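Local coordinates for translation initiation factor eif-2b-like protein (Chaetomium thermophilum, PDB 4ZEO) that probably acts in translation initiation as the delta subunit of eIF2B, the decameric GDP-GTP exchange factor for eIF2, at residues 177-182 / 263-268. Residues are numbered along the deposited sequence; the frame is centred on the assembly and turned at random.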
ATOM      1  N   ARG A 177      -6.153  -3.892   0.965  1.00 39.13           N
ATOM      2  CA  ARG A 177      -7.373  -3.450   1.603  1.00 38.50           C
ATOM      3  C   ARG A 177      -8.100  -2.467   0.681  1.00 36.70           C
ATOM      4  O   ARG A 177      -9.311  -2.593   0.475  1.00 38.35           O
ATOM      5  CB  ARG A 177      -7.075  -2.825   2.967  1.00 38.04           C
ATOM      6  CG  ARG A 177      -6.659  -3.830   4.021  1.00 40.32           C
ATOM      7  CD  ARG A 177      -6.156  -3.104   5.265  1.00 42.29           C
ATOM      8  NE  ARG A 177      -7.253  -2.391   5.911  1.00 42.32           N
ATOM      9  CZ  ARG A 177      -7.110  -1.496   6.882  1.00 43.84           C
ATOM     10  NH1 ARG A 177      -5.899  -1.183   7.336  1.00 45.10           N
ATOM     11  NH2 ARG A 177      -8.188  -0.911   7.393  1.00 43.10           N
ATOM     12  N   LEU A 178      -7.354  -1.541   0.082  1.00 34.78           N
ATOM     13  CA  LEU A 178      -7.956  -0.522  -0.775  1.00 37.41           C
ATOM     14  C   LEU A 178      -8.636  -1.146  -2.012  1.00 42.03           C
ATOM     15  O   LEU A 178      -9.784  -0.822  -2.332  1.00 44.06           O
ATOM     16  CB  LEU A 178      -6.903   0.518  -1.205  1.00 36.40           C
ATOM     17  CG  LEU A 178      -7.373   1.551  -2.248  1.00 35.31           C
ATOM     18  CD1 LEU A 178      -8.555   2.361  -1.755  1.00 33.17           C
ATOM     19  CD2 LEU A 178      -6.252   2.480  -2.666  1.00 35.91           C
ATOM     20  N   LYS A 179      -7.940  -2.060  -2.675  1.00 40.81           N
ATOM     21  CA  LYS A 179      -8.479  -2.711  -3.862  1.00 43.95           C
ATOM     22  C   LYS A 179      -9.745  -3.510  -3.560  1.00 46.61           C
ATOM     23  O   LYS A 179     -10.719  -3.428  -4.302  1.00 52.78           O
ATOM     24  CB  LYS A 179      -7.434  -3.639  -4.486  1.00 44.00           C
ATOM     25  CG  LYS A 179      -7.739  -4.024  -5.908  1.00 45.40           C
ATOM     26  CD  LYS A 179      -6.820  -5.125  -6.414  1.00 44.93           C
ATOM     27  CE  LYS A 179      -7.188  -5.519  -7.818  1.00 47.37           C
ATOM     28  NZ  LYS A 179      -6.181  -6.412  -8.521  1.00 52.23           N
ATOM     29  N   ALA A 180      -9.732  -4.266  -2.466  1.00 43.31           N
ATOM     30  CA  ALA A 180     -10.890  -5.054  -2.081  1.00 43.03           C
ATOM     31  C   ALA A 180     -12.072  -4.115  -1.819  1.00 43.05           C
ATOM     32  O   ALA A 180     -13.188  -4.363  -2.273  1.00 45.23           O
ATOM     33  CB  ALA A 180     -10.569  -5.905  -0.836  1.00 42.47           C
ATOM     34  N   THR A 181     -11.788  -3.001  -1.148  1.00 39.32           N
ATOM     35  CA  THR A 181     -12.785  -1.987  -0.859  1.00 35.94           C
ATOM     36  C   THR A 181     -13.362  -1.360  -2.122  1.00 39.83           C
ATOM     37  O   THR A 181     -14.580  -1.215  -2.242  1.00 44.23           O
ATOM     38  CB  THR A 181     -12.195  -0.857   0.010  1.00 33.61           C
ATOM     39  OG1 THR A 181     -11.642  -1.406   1.209  1.00 34.69           O
ATOM     40  CG2 THR A 181     -13.257   0.180   0.371  1.00 31.22           C
ATOM     41  N   LEU A 182     -12.499  -0.975  -3.059  1.00 39.02           N
ATOM     42  CA  LEU A 182     -12.960  -0.336  -4.288  1.00 38.13           C
ATOM     43  C   LEU A 182     -13.826  -1.297  -5.103  1.00 41.27           C
ATOM     44  O   LEU A 182     -14.825  -0.889  -5.683  1.00 42.56           O
ATOM     45  CB  LEU A 182     -11.776   0.149  -5.133  1.00 37.70           C
ATOM     46  CG  LEU A 182     -11.043   1.318  -4.449  1.00 35.15           C
ATOM     47  CD1 LEU A 182      -9.840   1.832  -5.227  1.00 33.65           C
ATOM     48  CD2 LEU A 182     -12.003   2.424  -4.179  1.00 34.96           C
ATOM     49  N   GLU A 263      -4.725   3.256 -12.096  1.00 59.07           N
ATOM     50  CA  GLU A 263      -3.690   4.260 -11.948  1.00 59.51           C
ATOM     51  C   GLU A 263      -3.019   4.284 -10.555  1.00 51.48           C
ATOM     52  O   GLU A 263      -1.803   4.450 -10.460  1.00 51.32           O
ATOM     53  CB  GLU A 263      -4.271   5.618 -12.307  1.00 66.41           C
ATOM     54  CG  GLU A 263      -3.664   6.792 -11.623  1.00 72.99           C
ATOM     55  CD  GLU A 263      -4.416   8.075 -11.920  1.00 82.72           C
ATOM     56  OE1 GLU A 263      -5.163   8.552 -11.038  1.00 82.35           O
ATOM     57  OE2 GLU A 263      -4.266   8.592 -13.050  1.00 92.49           O
ATOM     58  N   ARG A 264      -3.779   4.088  -9.485  1.00 43.47           N
ATOM     59  CA  ARG A 264      -3.190   4.165  -8.162  1.00 42.05           C
ATOM     60  C   ARG A 264      -2.746   2.804  -7.595  1.00 42.79           C
ATOM     61  O   ARG A 264      -2.065   2.755  -6.593  1.00 42.38           O
ATOM     62  CB  ARG A 264      -4.160   4.817  -7.169  1.00 37.89           C
ATOM     63  CG  ARG A 264      -4.925   6.034  -7.646  1.00 38.61           C
ATOM     64  CD  ARG A 264      -4.058   7.192  -8.120  1.00 42.26           C
ATOM     65  NE  ARG A 264      -3.379   7.831  -7.011  1.00 44.15           N
ATOM     66  CZ  ARG A 264      -3.789   8.910  -6.349  1.00 45.51           C
ATOM     67  NH1 ARG A 264      -3.036   9.342  -5.350  1.00 46.72           N
ATOM     68  NH2 ARG A 264      -4.905   9.567  -6.669  1.00 44.60           N
ATOM     69  N   ILE A 265      -3.145   1.705  -8.214  1.00 40.01           N
ATOM     70  CA  ILE A 265      -2.759   0.378  -7.732  1.00 39.59           C
ATOM     71  C   ILE A 265      -2.020  -0.447  -8.771  1.00 40.97           C
ATOM     72  O   ILE A 265      -0.813  -0.675  -8.646  1.00 41.76           O
ATOM     73  CB  ILE A 265      -3.970  -0.429  -7.262  1.00 41.29           C
ATOM     74  CG1 ILE A 265      -4.679   0.323  -6.136  1.00 40.58           C
ATOM     75  CG2 ILE A 265      -3.540  -1.849  -6.833  1.00 40.12           C
ATOM     76  CD1 ILE A 265      -5.911  -0.368  -5.610  1.00 43.39           C
ATOM     77  N   THR A 266      -2.727  -0.848  -9.818  1.00 42.80           N
ATOM     78  CA  THR A 266      -2.172  -1.773 -10.806  1.00 44.13           C
ATOM     79  C   THR A 266      -0.974  -1.218 -11.580  1.00 44.17           C
ATOM     80  O   THR A 266       0.098  -1.785 -11.547  1.00 44.76           O
ATOM     81  CB  THR A 266      -3.277  -2.192 -11.775  1.00 45.10           C
ATOM     82  OG1 THR A 266      -4.448  -2.467 -11.005  1.00 45.27           O
ATOM     83  CG2 THR A 266      -2.889  -3.436 -12.538  1.00 46.00           C
ATOM     84  N   LEU A 267      -1.146  -0.085 -12.236  1.00 45.76           N
ATOM     85  CA  LEU A 267      -0.051   0.545 -12.950  1.00 44.52           C
ATOM     86  C   LEU A 267       1.015   1.044 -11.971  1.00 42.22           C
ATOM     87  O   LEU A 267       2.223   0.978 -12.265  1.00 40.77           O
ATOM     88  CB  LEU A 267      -0.584   1.698 -13.799  1.00 46.68           C
ATOM     89  CG  LEU A 267       0.405   2.399 -14.710  1.00 48.03           C
ATOM     90  CD1 LEU A 267       0.935   1.412 -15.710  1.00 51.30           C
ATOM     91  CD2 LEU A 267      -0.284   3.550 -15.388  1.00 50.35           C
ATOM     92  N   ALA A 268       0.561   1.519 -10.802  1.00 40.01           N
ATOM     93  CA  ALA A 268       1.472   2.077  -9.797  1.00 38.31           C
ATOM     94  C   ALA A 268       2.529   1.057  -9.381  1.00 38.91           C
ATOM     95  O   ALA A 268       3.714   1.401  -9.284  1.00 38.79           O
ATOM     96  CB  ALA A 268       0.699   2.569  -8.565  1.00 37.92           C
TER
HETATM   97  O   HOH W   1      -4.329  -4.527  -9.115  1.00 47.45           O
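Ile-265 rests its CD1 methyl on helix 174-191, where Leu-178 and Lys-179 receive it. CD1 of Ile-265 lies 3.8 Å from CB of Lys-179. It is 4.1 Å from CD2 of Leu-178, and the two side chains meet at a slant. A chi1 of -59° sets CG1 of Ile-265 opposite the carbonyl carbon and the chain runs on extended (chi2 179°), which carries CD1 out to the other helix. Isoleucine suits this buried place because its CG1-CD1 arm reaches across, while CG2 takes the other branch of CB. Leu-178, also buried, presents its branched end while packing on Ala-225 and Ala-229 of helix 224-239. The contact belongs to the helical part of an eIF2B alpha/beta/delta-family subunit, whose other part is a Rossmann-like parallel sheet; here helix 174-191 packs on the long helix 246-277 where the latter widens into a pi turn at 263-266.

At the exposed edge of the contact a water links the helices. Lys-179 suits both surroundings: its methylene root flanks the isoleucine, while the fully extended chain brings the ammonium group to the exposed side. There NZ of Lys-179 donates to the water at 2.7 Å, and the same water lies 2.8 Å from OG1 of Thr-266. The Thr-266 hydroxyl also hydrogen-bonds to the carbonyl oxygen of Ile-261, within its own helix.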